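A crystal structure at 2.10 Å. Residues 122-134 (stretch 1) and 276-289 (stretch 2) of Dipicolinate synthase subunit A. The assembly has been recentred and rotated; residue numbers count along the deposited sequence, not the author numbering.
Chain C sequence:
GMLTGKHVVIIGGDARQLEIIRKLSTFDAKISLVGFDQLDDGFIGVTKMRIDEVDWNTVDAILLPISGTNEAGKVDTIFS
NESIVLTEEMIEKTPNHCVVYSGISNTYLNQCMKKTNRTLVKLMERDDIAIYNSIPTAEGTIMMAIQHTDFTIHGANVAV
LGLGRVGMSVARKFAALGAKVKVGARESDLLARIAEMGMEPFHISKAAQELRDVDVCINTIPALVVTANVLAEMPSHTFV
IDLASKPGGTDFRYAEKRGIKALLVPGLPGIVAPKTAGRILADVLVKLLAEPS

Stretch 1 122-134: KLMERDDIAIYNS
Stretch 2, residues 276-289: TAGRILADVLVKLL

Leu-123, Ile-280 and the pair Ile-129 and Val-284 cover the most surface in this contact. Residues 123-125 form a 3-10 segment, with Arg-126 at the N-cap position, right before the helix that starts at Asp-127. Residues 276-289 are helical throughout. The two helices run nearly antiparallel, at 168°, with axes 10.4 Å apart at closest approach. CA of Asn-133 lies 6.5 Å from CA of Ala-277, and CA of Ile-129 lies 7.6 Å from CA of Ile-280.

Leu-123 (phi/psi -59/-25; chi m, t) points toward helix 276-289. Its CD2 lies 3.8 Å from Leu-288 CD1. Its CD1 is 4.1 Å from both Leu-281 CD2 and Leu-285 CD2. All three partner leucines are m, t.

Ile-280 (m, t) also points toward its partner. Its CG2 meets Ile-129 CD1 at 3.7 Å, and its CD1 meets Tyr-132 CB at 3.7 Å. Ile-129 (m, m) leaves its backbone sideways, but its end comes nearer; its CG2 is 4.1 Å from Leu-281 CD2.

Val-284 (p) places CG2 over one face of the Arg-126 guanidinium, 3.6 Å from NH2. A salt bridge from Arg-126 NH2 to Asp-128 OD2, 3.1 Å, pairs that charge within its own stretch. No hydrogen bond crosses; the contact is mainly apolar packing.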

# COMPACT_ATOMS: atom_id res chain seq x y z
N LYS C 122 23.46 -14.38 13.17
CA LYS C 122 22.26 -13.60 13.04
C LYS C 122 22.50 -12.63 11.90
O LYS C 122 23.15 -11.59 12.07
CB LYS C 122 21.97 -12.84 14.34
CG LYS C 122 21.55 -13.73 15.51
CD LYS C 122 21.47 -12.94 16.80
CE LYS C 122 22.82 -12.84 17.52
NZ LYS C 122 23.26 -14.15 18.12
N LEU C 123 21.96 -12.99 10.74
CA LEU C 123 22.21 -12.23 9.51
C LEU C 123 21.77 -10.78 9.61
O LEU C 123 22.34 -9.91 8.92
CB LEU C 123 21.57 -12.89 8.28
CG LEU C 123 22.17 -14.28 7.93
CD1 LEU C 123 21.45 -14.89 6.72
CD2 LEU C 123 23.71 -14.22 7.71
N MSE C 124 20.81 -10.50 10.48
CA MSE C 124 20.28 -9.13 10.58
C MSE C 124 21.21 -8.20 11.35
O MSE C 124 20.99 -7.00 11.40
CB MSE C 124 18.85 -9.09 11.12
CG MSE C 124 17.85 -9.70 10.14
SE MSE C 124 17.68 -8.59 8.52
CE MSE C 124 16.70 -7.22 9.45
N GLU C 125 22.26 -8.76 11.92
CA GLU C 125 23.26 -7.94 12.63
C GLU C 125 24.30 -7.40 11.66
O GLU C 125 25.19 -6.66 12.05
CB GLU C 125 23.95 -8.71 13.74
CG GLU C 125 23.05 -8.87 14.90
CD GLU C 125 23.66 -9.64 16.05
OE1 GLU C 125 24.80 -10.14 15.94
OE2 GLU C 125 22.95 -9.75 17.06
N ARG C 126 24.22 -7.83 10.41
CA ARG C 126 25.15 -7.33 9.41
C ARG C 126 24.50 -6.07 8.89
O ARG C 126 23.44 -6.12 8.27
CB ARG C 126 25.42 -8.32 8.29
CG ARG C 126 25.83 -9.71 8.75
CD ARG C 126 26.85 -10.33 7.80
NE ARG C 126 26.66 -9.81 6.45
CZ ARG C 126 27.46 -10.07 5.42
NH1 ARG C 126 28.53 -10.85 5.59
NH2 ARG C 126 27.17 -9.53 4.23
N ASP C 127 25.11 -4.93 9.13
CA ASP C 127 24.45 -3.67 8.79
C ASP C 127 24.09 -3.60 7.34
O ASP C 127 23.03 -3.08 6.98
CB ASP C 127 25.25 -2.45 9.24
CG ASP C 127 25.38 -2.37 10.74
OD1 ASP C 127 24.41 -2.75 11.45
OD2 ASP C 127 26.46 -1.97 11.22
N ASP C 128 24.92 -4.19 6.50
CA ASP C 128 24.65 -4.15 5.05
C ASP C 128 23.37 -4.89 4.71
O ASP C 128 22.52 -4.37 3.96
CB ASP C 128 25.82 -4.61 4.17
CG ASP C 128 26.30 -6.03 4.45
OD1 ASP C 128 26.04 -6.64 5.51
OD2 ASP C 128 27.03 -6.51 3.57
N ILE C 129 23.23 -6.07 5.27
CA ILE C 129 22.05 -6.90 4.99
C ILE C 129 20.83 -6.20 5.58
O ILE C 129 19.78 -6.07 4.94
CB ILE C 129 22.17 -8.31 5.59
CG1 ILE C 129 23.33 -9.09 4.94
CG2 ILE C 129 20.87 -9.08 5.40
CD1 ILE C 129 23.21 -9.18 3.42
N ALA C 130 21.00 -5.70 6.79
CA ALA C 130 19.90 -5.00 7.49
C ALA C 130 19.44 -3.79 6.64
O ALA C 130 18.26 -3.57 6.44
CB ALA C 130 20.36 -4.56 8.90
N ILE C 131 20.41 -3.04 6.10
CA ILE C 131 20.10 -1.87 5.26
C ILE C 131 19.39 -2.28 3.97
O ILE C 131 18.36 -1.70 3.60
CB ILE C 131 21.32 -0.99 5.01
CG1 ILE C 131 21.67 -0.22 6.28
CG2 ILE C 131 21.05 0.01 3.87
CD1 ILE C 131 23.05 0.46 6.27
N TYR C 132 19.89 -3.32 3.30
CA TYR C 132 19.22 -3.77 2.08
C TYR C 132 17.80 -4.20 2.39
O TYR C 132 16.85 -3.96 1.62
CB TYR C 132 19.97 -4.93 1.37
CG TYR C 132 21.20 -4.46 0.67
CD1 TYR C 132 21.13 -3.53 -0.36
CD2 TYR C 132 22.45 -4.93 1.03
CE1 TYR C 132 22.27 -3.09 -1.00
CE2 TYR C 132 23.58 -4.49 0.40
CZ TYR C 132 23.49 -3.57 -0.59
OH TYR C 132 24.65 -3.16 -1.19
N ASN C 133 17.63 -4.79 3.55
CA ASN C 133 16.33 -5.38 3.93
C ASN C 133 15.32 -4.31 4.35
O ASN C 133 14.10 -4.55 4.36
CB ASN C 133 16.56 -6.44 5.02
CG ASN C 133 15.32 -7.21 5.38
OD1 ASN C 133 14.79 -7.99 4.58
ND2 ASN C 133 14.85 -7.01 6.61
N SER C 134 15.85 -3.13 4.71
CA SER C 134 15.02 -1.98 5.10
C SER C 134 14.23 -1.46 3.91
O SER C 134 13.21 -0.81 4.09
CB SER C 134 15.82 -0.79 5.67
OG SER C 134 16.60 -0.11 4.68
N THR C 276 13.48 -10.51 -4.14
CA THR C 276 14.58 -9.56 -3.89
C THR C 276 15.24 -9.92 -2.56
O THR C 276 16.44 -10.09 -2.49
CB THR C 276 14.10 -8.07 -3.84
OG1 THR C 276 13.42 -7.71 -5.05
CG2 THR C 276 15.30 -7.14 -3.70
N ALA C 277 14.44 -10.07 -1.52
CA ALA C 277 14.97 -10.30 -0.17
C ALA C 277 15.66 -11.66 -0.07
O ALA C 277 16.70 -11.80 0.56
CB ALA C 277 13.85 -10.18 0.86
N GLY C 278 15.07 -12.66 -0.70
CA GLY C 278 15.63 -13.98 -0.64
C GLY C 278 16.97 -14.12 -1.35
O GLY C 278 17.84 -14.87 -0.92
N ARG C 279 17.10 -13.42 -2.46
CA ARG C 279 18.32 -13.50 -3.29
C ARG C 279 19.45 -12.84 -2.55
O ARG C 279 20.59 -13.28 -2.62
CB ARG C 279 18.12 -12.88 -4.68
CG ARG C 279 17.33 -13.79 -5.58
CD ARG C 279 17.16 -13.27 -7.00
NE ARG C 279 16.55 -14.29 -7.85
CZ ARG C 279 16.19 -14.09 -9.11
NH1 ARG C 279 16.37 -12.91 -9.67
NH2 ARG C 279 15.64 -15.08 -9.81
N ILE C 280 19.11 -11.83 -1.79
CA ILE C 280 20.13 -11.16 -1.00
C ILE C 280 20.68 -12.14 0.03
O ILE C 280 21.88 -12.27 0.19
CB ILE C 280 19.62 -9.91 -0.35
CG1 ILE C 280 19.55 -8.80 -1.42
CG2 ILE C 280 20.55 -9.50 0.80
CD1 ILE C 280 18.87 -7.56 -0.91
N LEU C 281 19.78 -12.89 0.66
CA LEU C 281 20.19 -13.85 1.70
C LEU C 281 20.95 -15.00 1.10
O LEU C 281 21.96 -15.47 1.67
CB LEU C 281 18.98 -14.40 2.44
CG LEU C 281 18.20 -13.32 3.18
CD1 LEU C 281 16.94 -13.94 3.79
CD2 LEU C 281 19.12 -12.66 4.25
N ALA C 282 20.47 -15.43 -0.05
CA ALA C 282 21.05 -16.58 -0.76
C ALA C 282 22.49 -16.28 -1.09
O ALA C 282 23.38 -17.09 -0.87
CB ALA C 282 20.26 -16.94 -2.04
N ASP C 283 22.69 -15.10 -1.62
CA ASP C 283 24.03 -14.65 -2.02
C ASP C 283 25.01 -14.66 -0.85
O ASP C 283 26.15 -15.09 -0.99
CB ASP C 283 24.00 -13.23 -2.57
CG ASP C 283 23.43 -13.15 -3.97
OD1 ASP C 283 23.42 -14.17 -4.68
OD2 ASP C 283 23.01 -12.04 -4.36
N VAL C 284 24.56 -14.17 0.30
CA VAL C 284 25.46 -14.07 1.46
C VAL C 284 25.70 -15.47 2.02
O VAL C 284 26.84 -15.82 2.44
CB VAL C 284 24.95 -13.06 2.53
CG1 VAL C 284 23.68 -13.52 3.20
CG2 VAL C 284 26.05 -12.87 3.58
N LEU C 285 24.66 -16.29 1.94
CA LEU C 285 24.71 -17.63 2.52
C LEU C 285 25.69 -18.52 1.75
O LEU C 285 26.45 -19.32 2.33
CB LEU C 285 23.31 -18.28 2.63
CG LEU C 285 22.42 -17.76 3.77
CD1 LEU C 285 20.95 -18.21 3.66
CD2 LEU C 285 23.04 -18.26 5.07
N VAL C 286 25.66 -18.36 0.43
CA VAL C 286 26.55 -19.14 -0.44
C VAL C 286 27.99 -18.83 -0.05
O VAL C 286 28.82 -19.72 0.10
CB VAL C 286 26.33 -18.82 -1.94
CG1 VAL C 286 27.58 -19.15 -2.71
CG2 VAL C 286 25.13 -19.57 -2.50
N LYS C 287 28.24 -17.55 0.18
CA LYS C 287 29.59 -17.08 0.54
C LYS C 287 30.04 -17.57 1.91
O LYS C 287 31.16 -18.06 2.07
CB LYS C 287 29.66 -15.55 0.50
N LEU C 288 29.13 -17.49 2.87
CA LEU C 288 29.41 -17.85 4.27
C LEU C 288 29.61 -19.33 4.45
O LEU C 288 30.47 -19.78 5.21
CB LEU C 288 28.30 -17.35 5.20
CG LEU C 288 28.27 -15.82 5.31
CD1 LEU C 288 27.03 -15.23 6.05
CD2 LEU C 288 29.58 -15.37 5.95
N LEU C 289 28.84 -20.10 3.69
CA LEU C 289 28.88 -21.57 3.77
C LEU C 289 30.11 -22.12 3.09
O LEU C 289 30.60 -23.21 3.41
CB LEU C 289 27.60 -22.17 3.14
CG LEU C 289 26.35 -21.88 3.97
CD1 LEU C 289 25.07 -22.13 3.20
CD2 LEU C 289 26.39 -22.72 5.25